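Local coordinates for 27kDa outer membrane protein (Silicibacter pomeroyi, PDB 3GYK) that probably acts as a thiol-disulfide oxidoreductase, this chain being the piece of the longer protein that contains its DsbA-like thioredoxin domain, at residues 81-91 against 103-113; 7-15 against 125-136. All blocks are in the same frame, centred on the assembly; numbering follows the deposited sequence.

In the fold
From the N terminus, helix 3-9 leads into the turn 11-14 and the edge strand 16-18. Contact 2 closes the longer loop here, bringing residues 7-15 against segment 125-136 of helix 124-140, with 109 residues between. Contact 1 is nested inside that loop: 81-91 and 103-113, with 11 residues between them, pair helices 84-92 and 100-109 in the helical part inserted between strands 54-60 and 147-150. Contact 2 thus ties the N-terminal segment to the last helix before the chain returns to the sheet, whereas contact 1 is local. Their centres lie 20 Å apart, yet they meet where Y84 CE2 packs on P15 CB, at 3.5 Å.

Contact 1: residues 81-91 against 103-113; sequences QGKYEAFHWAL and VLRIAREVGLD. With SO4 (sulfate ion), chain G.
In the helical insertion of this DsbA-like thioredoxin domain, helices 84-92 and 100-109 pack around F87, segment axes 9.7 Å apart at closest and 131° between their directions. CG of F87 lies anti to the backbone N (chi1 -166°), which swings the ring toward helix 100-109. L112 CD1 makes a CH-pi contact 3.7 Å from the F87 centroid, 15° off the normal; L91 CD1 covers the opposite face, and I106 CG2 stands at the edge. A107 CB and V103 CG1 meet F87 CZ, while helix 66-77 adds A74. Beside the ring the helices come close: A90 CB and I106 CG2 are 3.4 Å apart, tighter than usual, and V110 CG1 also meets A90 CB.

Before helix 84-92 begins, the side-chain amide of Q81 grips the backbone of D113 twice. D113 N donates to Q81 OE1 (2.9 Å) on an in-plane lone pair, and Q81 NE2 returns a bond to D113 O (3.2 Å). L112 CD2 packs against that amide. D113 OD1 caps Q116 N at the start of helix 114-120. A Schellman motif ending one helix at G111, with an N-cap aspartate two residues on, is typical of a short link between consecutive helices.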
loop_
_atom_site.group_PDB
_atom_site.type_symbol
_atom_site.label_atom_id
_atom_site.label_comp_id
_atom_site.label_asym_id
_atom_site.label_seq_id
_atom_site.Cartn_x
_atom_site.Cartn_y
_atom_site.Cartn_z
ATOM N N GLN A 81 0.539 -16.572 -1.036
ATOM C CA GLN A 81 1.351 -17.330 -0.092
ATOM C C GLN A 81 1.161 -16.815 1.326
ATOM O O GLN A 81 1.858 -17.248 2.242
ATOM C CB GLN A 81 2.829 -17.286 -0.499
ATOM C CG GLN A 81 3.110 -18.104 -1.754
ATOM C CD GLN A 81 4.564 -18.077 -2.154
ATOM O OE1 GLN A 81 5.433 -18.498 -1.378
ATOM N NE2 GLN A 81 4.844 -17.609 -3.378
ATOM N N GLY A 82 0.208 -15.895 1.493
ATOM C CA GLY A 82 -0.172 -15.407 2.805
ATOM C C GLY A 82 0.887 -14.539 3.432
ATOM O O GLY A 82 0.963 -14.439 4.664
ATOM N N LYS A 83 1.686 -13.874 2.596
ATOM C CA LYS A 83 2.857 -13.170 3.086
ATOM C C LYS A 83 2.922 -11.723 2.588
ATOM O O LYS A 83 3.993 -11.122 2.595
ATOM C CB LYS A 83 4.137 -13.933 2.690
ATOM C CG LYS A 83 4.390 -15.199 3.504
ATOM C CD LYS A 83 5.662 -15.912 3.027
ATOM C CE LYS A 83 6.143 -16.924 4.045
ATOM N NZ LYS A 83 5.310 -18.164 3.992
ATOM N N TYR A 84 1.775 -11.160 2.181
ATOM C CA TYR A 84 1.739 -9.779 1.680
ATOM C C TYR A 84 2.346 -8.782 2.670
ATOM O O TYR A 84 3.250 -8.011 2.319
ATOM C CB TYR A 84 0.308 -9.333 1.267
ATOM C CG TYR A 84 0.334 -7.915 0.752
ATOM C CD1 TYR A 84 0.699 -7.647 -0.567
ATOM C CD2 TYR A 84 0.079 -6.831 1.614
ATOM C CE1 TYR A 84 0.748 -6.327 -1.045
ATOM C CE2 TYR A 84 0.147 -5.528 1.167
ATOM C CZ TYR A 84 0.506 -5.288 -0.164
ATOM O OH TYR A 84 0.594 -4.003 -0.616
ATOM N N GLU A 85 1.839 -8.767 3.904
ATOM C CA GLU A 85 2.283 -7.753 4.857
ATOM C C GLU A 85 3.794 -7.831 5.136
ATOM O O GLU A 85 4.485 -6.803 5.094
ATOM C CB GLU A 85 1.480 -7.814 6.177
ATOM C CG GLU A 85 1.874 -6.691 7.130
ATOM C CD GLU A 85 1.031 -6.606 8.401
ATOM O OE1 GLU A 85 -0.066 -7.236 8.455
ATOM O OE2 GLU A 85 1.483 -5.906 9.344
ATOM N N ALA A 86 4.299 -9.035 5.420
ATOM C CA ALA A 86 5.717 -9.189 5.746
ATOM C C ALA A 86 6.565 -8.754 4.552
ATOM O O ALA A 86 7.603 -8.084 4.710
ATOM C CB ALA A 86 6.022 -10.628 6.106
ATOM N N PHE A 87 6.110 -9.109 3.352
ATOM C CA PHE A 87 6.855 -8.771 2.130
ATOM C C PHE A 87 6.843 -7.259 1.868
ATOM O O PHE A 87 7.890 -6.661 1.547
ATOM C CB PHE A 87 6.266 -9.562 0.950
ATOM C CG PHE A 87 7.124 -9.575 -0.309
ATOM C CD1 PHE A 87 8.518 -9.433 -0.264
ATOM C CD2 PHE A 87 6.507 -9.778 -1.554
ATOM C CE1 PHE A 87 9.279 -9.483 -1.448
ATOM C CE2 PHE A 87 7.250 -9.821 -2.737
ATOM C CZ PHE A 87 8.648 -9.682 -2.682
ATOM N N HIS A 88 5.685 -6.630 2.056
ATOM C CA HIS A 88 5.552 -5.186 1.926
ATOM C C HIS A 88 6.516 -4.434 2.839
ATOM O O HIS A 88 7.228 -3.540 2.373
ATOM C CB HIS A 88 4.110 -4.724 2.206
ATOM C CG HIS A 88 3.979 -3.245 2.293
ATOM N ND1 HIS A 88 3.810 -2.457 1.181
ATOM C CD2 HIS A 88 4.045 -2.399 3.351
ATOM C CE1 HIS A 88 3.759 -1.188 1.542
ATOM N NE2 HIS A 88 3.908 -1.124 2.857
ATOM N N TRP A 89 6.531 -4.781 4.131
ATOM C CA TRP A 89 7.415 -4.113 5.076
ATOM C C TRP A 89 8.880 -4.336 4.695
ATOM O O TRP A 89 9.699 -3.421 4.829
ATOM C CB TRP A 89 7.190 -4.576 6.538
ATOM C CG TRP A 89 5.803 -4.268 7.123
ATOM C CD1 TRP A 89 4.996 -5.150 7.814
ATOM C CD2 TRP A 89 5.072 -3.030 7.058
ATOM N NE1 TRP A 89 3.815 -4.524 8.184
ATOM C CE2 TRP A 89 3.838 -3.228 7.734
ATOM C CE3 TRP A 89 5.347 -1.756 6.521
ATOM C CZ2 TRP A 89 2.875 -2.207 7.871
ATOM C CZ3 TRP A 89 4.379 -0.734 6.655
ATOM C CH2 TRP A 89 3.163 -0.973 7.330
ATOM N N ALA A 90 9.199 -5.536 4.213
ATOM C CA ALA A 90 10.603 -5.880 3.911
ATOM C C ALA A 90 11.105 -5.133 2.668
ATOM O O ALA A 90 12.261 -4.661 2.627
ATOM C CB ALA A 90 10.778 -7.388 3.756
ATOM N N LEU A 91 10.241 -5.044 1.654
ATOM C CA LEU A 91 10.523 -4.262 0.448
ATOM C C LEU A 91 10.659 -2.797 0.770
ATOM O O LEU A 91 11.621 -2.160 0.381
ATOM C CB LEU A 91 9.419 -4.438 -0.598
ATOM C CG LEU A 91 9.337 -5.807 -1.279
ATOM C CD1 LEU A 91 8.043 -5.960 -2.061
ATOM C CD2 LEU A 91 10.560 -6.000 -2.188
ATOM N N VAL A 103 14.113 -7.397 -5.507
ATOM C CA VAL A 103 12.770 -7.870 -5.088
ATOM C C VAL A 103 12.841 -9.375 -4.784
ATOM O O VAL A 103 12.360 -9.832 -3.739
ATOM C CB VAL A 103 11.706 -7.632 -6.148
ATOM C CG1 VAL A 103 10.404 -8.340 -5.753
ATOM C CG2 VAL A 103 11.405 -6.109 -6.314
ATOM N N LEU A 104 13.443 -10.134 -5.696
ATOM C CA LEU A 104 13.536 -11.592 -5.522
ATOM C C LEU A 104 14.389 -11.986 -4.322
ATOM O O LEU A 104 14.088 -12.982 -3.660
ATOM C CB LEU A 104 14.000 -12.316 -6.798
ATOM C CG LEU A 104 12.958 -12.301 -7.931
ATOM C CD1 LEU A 104 13.526 -12.947 -9.166
ATOM C CD2 LEU A 104 11.640 -12.950 -7.549
ATOM N N ARG A 105 15.446 -11.219 -4.057
ATOM C CA ARG A 105 16.270 -11.410 -2.867
ATOM C C ARG A 105 15.442 -11.269 -1.586
ATOM O O ARG A 105 15.442 -12.166 -0.735
ATOM C CB ARG A 105 17.425 -10.403 -2.851
ATOM C CG ARG A 105 18.120 -10.290 -1.505
ATOM C CD ARG A 105 19.307 -9.333 -1.568
ATOM N NE ARG A 105 18.916 -7.920 -1.558
ATOM C CZ ARG A 105 18.633 -7.235 -0.459
ATOM N NH1 ARG A 105 18.661 -7.836 0.722
ATOM N NH2 ARG A 105 18.315 -5.951 -0.538
ATOM N N ILE A 106 14.754 -10.136 -1.457
ATOM C CA ILE A 106 13.870 -9.859 -0.312
ATOM C C ILE A 106 12.784 -10.954 -0.182
ATOM O O ILE A 106 12.503 -11.395 0.924
ATOM C CB ILE A 106 13.256 -8.405 -0.383
ATOM C CG1 ILE A 106 14.362 -7.330 -0.320
ATOM C CG2 ILE A 106 12.200 -8.149 0.709
ATOM C CD1 ILE A 106 15.135 -7.254 0.990
ATOM N N ALA A 107 12.224 -11.403 -1.308
ATOM C CA ALA A 107 11.219 -12.479 -1.309
ATOM C C ALA A 107 11.738 -13.747 -0.626
ATOM O O ALA A 107 11.037 -14.315 0.212
ATOM C CB ALA A 107 10.708 -12.780 -2.725
ATOM N N ARG A 108 12.957 -14.168 -0.982
ATOM C CA ARG A 108 13.616 -15.292 -0.318
ATOM C C ARG A 108 13.708 -15.030 1.182
ATOM O O ARG A 108 13.332 -15.883 1.994
ATOM C CB ARG A 108 15.017 -15.542 -0.894
ATOM C CG ARG A 108 15.064 -15.861 -2.378
ATOM C CD ARG A 108 16.404 -16.495 -2.786
ATOM N NE ARG A 108 17.550 -15.600 -2.615
ATOM C CZ ARG A 108 17.883 -14.638 -3.481
ATOM N NH1 ARG A 108 17.158 -14.438 -4.585
ATOM N NH2 ARG A 108 18.947 -13.878 -3.247
ATOM N N GLU A 109 14.192 -13.842 1.538
ATOM C CA GLU A 109 14.375 -13.447 2.939
ATOM C C GLU A 109 13.102 -13.596 3.775
ATOM O O GLU A 109 13.177 -14.028 4.933
ATOM C CB GLU A 109 14.895 -12.012 3.041
ATOM C CG GLU A 109 16.347 -11.867 2.630
ATOM C CD GLU A 109 17.001 -10.565 3.112
ATOM O OE1 GLU A 109 16.327 -9.706 3.724
ATOM O OE2 GLU A 109 18.223 -10.420 2.883
ATOM N N VAL A 110 11.950 -13.294 3.180
ATOM C CA VAL A 110 10.659 -13.420 3.888
ATOM C C VAL A 110 10.021 -14.807 3.731
ATOM O O VAL A 110 8.923 -15.059 4.227
ATOM C CB VAL A 110 9.637 -12.289 3.545
ATOM C CG1 VAL A 110 10.231 -10.917 3.806
ATOM C CG2 VAL A 110 9.118 -12.393 2.117
ATOM N N GLY A 111 10.708 -15.695 3.025
ATOM C CA GLY A 111 10.288 -17.083 2.953
ATOM C C GLY A 111 9.329 -17.431 1.833
ATOM O O GLY A 111 8.685 -18.491 1.872
ATOM N N LEU A 112 9.248 -16.566 0.827
ATOM C CA LEU A 112 8.456 -16.860 -0.360
ATOM C C LEU A 112 9.136 -17.861 -1.279
ATOM O O LEU A 112 10.366 -17.868 -1.421
ATOM C CB LEU A 112 8.167 -15.577 -1.137
ATOM C CG LEU A 112 7.201 -14.630 -0.434
ATOM C CD1 LEU A 112 7.329 -13.217 -1.023
ATOM C CD2 LEU A 112 5.748 -15.146 -0.550
ATOM N N ASP A 113 8.320 -18.722 -1.881
ATOM C CA ASP A 113 8.729 -19.601 -2.974
ATOM C C ASP A 113 8.750 -18.714 -4.215
ATOM O O ASP A 113 7.695 -18.288 -4.676
ATOM C CB ASP A 113 7.675 -20.697 -3.132
ATOM C CG ASP A 113 7.918 -21.606 -4.326
ATOM O OD1 ASP A 113 8.508 -21.175 -5.340
ATOM O OD2 ASP A 113 7.478 -22.771 -4.258
HETATM S S SO4 G . 18.194 -4.904 2.661
HETATM O O1 SO4 G . 18.795 -3.884 3.516
HETATM O O2 SO4 G . 18.340 -4.565 1.251
HETATM O O3 SO4 G . 18.820 -6.203 2.913
HETATM O O4 SO4 G . 16.792 -5.050 3.047
#

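Contact 2: residues 7-15 against 125-136; sequences SLFNDPNAP and EVTAHIAQSMAL
N13 and H129 meet with their flat groups almost perpendicular, amide and ring planes 89° apart. H129 ND1 donates to N13 O at 2.8 Å, and the oxygen lies in the ring plane. N13 ND2 donates to E125 O at 2.9 Å in a nearly straight bond (172°), with the acceptor in the amide plane. The helical bond from H129 N reaches the same oxygen from the opposite face of its plane. With CG anti to the backbone N, the N13 amide extends to the helix, while OD1 bonds R79, which fixes which end of the amide faces E125.

The turn presenting N13 is fixed by D11: OD1 accepts from N13 N at 2.8 Å from above the carboxylate plane, an Asx turn within the type I turn 11-14. H129 NE2, on the far side of the ring, accepts from the backbone N of E60.

The side chains of D11 and Q132 run antiparallel past each other, carboxylate and amide planes 69° apart. One water donates to S7 O and D11 OD2, itself salt-bridged to R59, and accepts from Q132 NE2. A second joins that nitrogen to S7 OG, which also bonds A3 O. L136 CD2 meets L8 CD2 and S7 CB, each at 4.1 Å.

The two ring bonds imply a proton on ND1 and none on NE2, consistent with a neutral H129 bridging the N-terminal turn and strand 54-60.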
loop_
_atom_site.group_PDB
_atom_site.type_symbol
_atom_site.label_atom_id
_atom_site.label_comp_id
_atom_site.label_asym_id
_atom_site.label_seq_id
_atom_site.Cartn_x
_atom_site.Cartn_y
_atom_site.Cartn_z
ATOM N N SER A 7 -15.493 1.885 -3.657
ATOM C CA SER A 7 -14.268 1.653 -4.442
ATOM C C SER A 7 -13.015 1.862 -3.612
ATOM O O SER A 7 -12.015 1.171 -3.819
ATOM C CB SER A 7 -14.204 2.575 -5.657
ATOM O OG SER A 7 -15.403 2.503 -6.384
ATOM N N LEU A 8 -13.060 2.819 -2.684
ATOM C CA LEU A 8 -11.863 3.145 -1.914
ATOM C C LEU A 8 -11.667 2.203 -0.739
ATOM O O LEU A 8 -10.545 1.777 -0.442
ATOM C CB LEU A 8 -11.884 4.584 -1.409
ATOM C CG LEU A 8 -11.534 5.613 -2.488
ATOM C CD1 LEU A 8 -11.845 6.992 -1.965
ATOM C CD2 LEU A 8 -10.058 5.481 -2.879
ATOM N N PHE A 9 -12.760 1.903 -0.051
ATOM C CA PHE A 9 -12.614 1.252 1.240
ATOM C C PHE A 9 -13.043 -0.200 1.234
ATOM O O PHE A 9 -12.657 -0.943 2.157
ATOM C CB PHE A 9 -13.408 2.005 2.312
ATOM C CG PHE A 9 -13.028 3.481 2.472
ATOM C CD1 PHE A 9 -11.728 3.926 2.284
ATOM C CD2 PHE A 9 -13.995 4.404 2.873
ATOM C CE1 PHE A 9 -11.400 5.278 2.446
ATOM C CE2 PHE A 9 -13.674 5.766 3.046
ATOM C CZ PHE A 9 -12.379 6.194 2.822
ATOM N N ASN A 10 -13.823 -0.623 0.234
ATOM C CA ASN A 10 -14.355 -1.997 0.243
ATOM C C ASN A 10 -14.001 -2.867 -0.969
ATOM O O ASN A 10 -14.762 -3.759 -1.364
ATOM C CB ASN A 10 -15.855 -1.953 0.449
ATOM C CG ASN A 10 -16.235 -1.335 1.789
ATOM O OD1 ASN A 10 -17.093 -0.466 1.844
ATOM N ND2 ASN A 10 -15.611 -1.800 2.874
ATOM N N ASP A 11 -12.847 -2.605 -1.555
ATOM C CA ASP A 11 -12.385 -3.388 -2.701
ATOM C C ASP A 11 -11.690 -4.678 -2.212
ATOM O O ASP A 11 -10.648 -4.608 -1.537
ATOM C CB ASP A 11 -11.393 -2.497 -3.486
ATOM C CG ASP A 11 -10.853 -3.174 -4.735
ATOM O OD1 ASP A 11 -11.044 -4.398 -4.863
ATOM O OD2 ASP A 11 -10.212 -2.466 -5.552
ATOM N N PRO A 12 -12.243 -5.852 -2.551
ATOM C CA PRO A 12 -11.618 -7.098 -2.046
ATOM C C PRO A 12 -10.222 -7.365 -2.595
ATOM O O PRO A 12 -9.471 -8.167 -2.004
ATOM C CB PRO A 12 -12.586 -8.192 -2.500
ATOM C CG PRO A 12 -13.434 -7.580 -3.509
ATOM C CD PRO A 12 -13.482 -6.114 -3.292
ATOM N N ASN A 13 -9.871 -6.694 -3.690
ATOM C CA ASN A 13 -8.574 -6.890 -4.340
ATOM C C ASN A 13 -7.529 -5.893 -3.809
ATOM O O ASN A 13 -6.419 -5.805 -4.332
ATOM C CB ASN A 13 -8.737 -6.818 -5.880
ATOM C CG ASN A 13 -7.535 -7.430 -6.662
ATOM O OD1 ASN A 13 -6.791 -8.310 -6.148
ATOM N ND2 ASN A 13 -7.388 -7.006 -7.931
ATOM N N ALA A 14 -7.880 -5.148 -2.754
ATOM C CA ALA A 14 -6.915 -4.221 -2.137
ATOM C C ALA A 14 -6.558 -4.735 -0.749
ATOM O O ALA A 14 -7.460 -4.958 0.073
ATOM C CB ALA A 14 -7.526 -2.791 -2.046
ATOM N N PRO A 15 -5.254 -4.920 -0.470
ATOM C CA PRO A 15 -4.918 -5.432 0.866
ATOM C C PRO A 15 -5.427 -4.561 2.013
ATOM O O PRO A 15 -5.432 -3.336 1.922
ATOM C CB PRO A 15 -3.388 -5.446 0.874
ATOM C CG PRO A 15 -3.012 -5.571 -0.589
ATOM C CD PRO A 15 -4.065 -4.788 -1.341
ATOM N N GLU A 125 -5.684 -10.802 -11.800
ATOM C CA GLU A 125 -6.069 -9.969 -10.634
ATOM C C GLU A 125 -4.953 -8.961 -10.251
ATOM O O GLU A 125 -5.237 -7.895 -9.704
ATOM C CB GLU A 125 -6.495 -10.808 -9.411
ATOM C CG GLU A 125 -5.355 -11.579 -8.780
ATOM C CD GLU A 125 -5.756 -12.399 -7.554
ATOM O OE1 GLU A 125 -6.736 -12.043 -6.864
ATOM O OE2 GLU A 125 -5.074 -13.411 -7.278
ATOM N N VAL A 126 -3.691 -9.301 -10.549
ATOM C CA VAL A 126 -2.573 -8.419 -10.222
ATOM C C VAL A 126 -2.644 -7.177 -11.138
ATOM O O VAL A 126 -2.626 -6.010 -10.672
ATOM C CB VAL A 126 -1.195 -9.172 -10.367
ATOM C CG1 VAL A 126 -0.019 -8.198 -10.285
ATOM C CG2 VAL A 126 -1.061 -10.238 -9.265
ATOM N N THR A 127 -2.771 -7.447 -12.432
ATOM C CA THR A 127 -2.998 -6.395 -13.423
ATOM C C THR A 127 -4.227 -5.531 -13.076
ATOM O O THR A 127 -4.144 -4.292 -13.131
ATOM C CB THR A 127 -3.147 -6.996 -14.797
ATOM O OG1 THR A 127 -1.923 -7.681 -15.118
ATOM C CG2 THR A 127 -3.420 -5.908 -15.833
ATOM N N ALA A 128 -5.334 -6.192 -12.694
ATOM C CA ALA A 128 -6.571 -5.492 -12.338
ATOM C C ALA A 128 -6.342 -4.540 -11.160
ATOM O O ALA A 128 -6.842 -3.396 -11.186
ATOM C CB ALA A 128 -7.750 -6.474 -12.056
ATOM N N HIS A 129 -5.595 -4.972 -10.147
ATOM C CA HIS A 129 -5.324 -4.076 -8.997
ATOM C C HIS A 129 -4.560 -2.829 -9.453
ATOM O O HIS A 129 -4.930 -1.691 -9.158
ATOM C CB HIS A 129 -4.536 -4.776 -7.897
ATOM C CG HIS A 129 -4.149 -3.867 -6.770
ATOM N ND1 HIS A 129 -4.818 -3.858 -5.565
ATOM C CD2 HIS A 129 -3.199 -2.897 -6.681
ATOM C CE1 HIS A 129 -4.274 -2.946 -4.769
ATOM N NE2 HIS A 129 -3.303 -2.338 -5.429
ATOM N N ILE A 130 -3.468 -3.041 -10.172
ATOM C CA ILE A 130 -2.621 -1.898 -10.552
ATOM C C ILE A 130 -3.377 -0.934 -11.456
ATOM O O ILE A 130 -3.262 0.290 -11.292
ATOM C CB ILE A 130 -1.298 -2.395 -11.189
ATOM C CG1 ILE A 130 -0.457 -3.144 -10.142
ATOM C CG2 ILE A 130 -0.500 -1.211 -11.757
ATOM C CD1 ILE A 130 0.695 -4.025 -10.743
ATOM N N ALA A 131 -4.164 -1.456 -12.393
ATOM C CA ALA A 131 -4.954 -0.601 -13.269
ATOM C C ALA A 131 -5.958 0.232 -12.474
ATOM O O ALA A 131 -6.188 1.411 -12.789
ATOM C CB ALA A 131 -5.694 -1.432 -14.319
ATOM N N GLN A 132 -6.574 -0.400 -11.461
ATOM C CA GLN A 132 -7.530 0.345 -10.621
ATOM C C GLN A 132 -6.817 1.377 -9.754
ATOM O O GLN A 132 -7.376 2.452 -9.502
ATOM C CB GLN A 132 -8.371 -0.639 -9.772
ATOM C CG GLN A 132 -9.350 0.003 -8.779
ATOM C CD GLN A 132 -10.453 0.820 -9.417
ATOM O OE1 GLN A 132 -10.479 1.063 -10.631
ATOM N NE2 GLN A 132 -11.438 1.221 -8.583
ATOM N N SER A 133 -5.602 1.077 -9.279
ATOM C CA SER A 133 -4.848 2.102 -8.536
ATOM C C SER A 133 -4.618 3.329 -9.414
ATOM O O SER A 133 -4.811 4.465 -8.951
ATOM C CB SER A 133 -3.525 1.580 -8.022
ATOM O OG SER A 133 -3.695 0.536 -7.070
HETATM N N MSE A 134 -4.227 3.108 -10.674
HETATM C CA MSE A 134 -4.049 4.243 -11.611
HETATM C C MSE A 134 -5.349 5.043 -11.759
HETATM O O MSE A 134 -5.324 6.271 -11.776
HETATM C CB MSE A 134 -3.550 3.779 -12.993
HETATM C CG MSE A 134 -2.268 2.992 -12.816
HETATM SE SE MSE A 134 -1.631 2.055 -14.387
HETATM C CE MSE A 134 0.187 1.835 -13.626
ATOM N N ALA A 135 -6.475 4.343 -11.912
ATOM C CA ALA A 135 -7.748 5.011 -12.116
ATOM C C ALA A 135 -8.146 5.797 -10.864
ATOM O O ALA A 135 -8.579 6.952 -10.970
ATOM C CB ALA A 135 -8.859 4.012 -12.524
ATOM N N LEU A 136 -7.982 5.189 -9.693
ATOM C CA LEU A 136 -8.374 5.882 -8.446
ATOM C C LEU A 136 -7.475 7.113 -8.239
ATOM O O LEU A 136 -7.965 8.177 -7.833
ATOM C CB LEU A 136 -8.270 4.953 -7.229
ATOM C CG LEU A 136 -9.387 3.885 -7.160
ATOM C CD1 LEU A 136 -9.014 2.858 -6.117
ATOM C CD2 LEU A 136 -10.766 4.498 -6.841
HETATM O O HOH W 1 -11.631 -0.197 -6.181
HETATM O O HOH W 2 -14.278 2.231 -9.324
#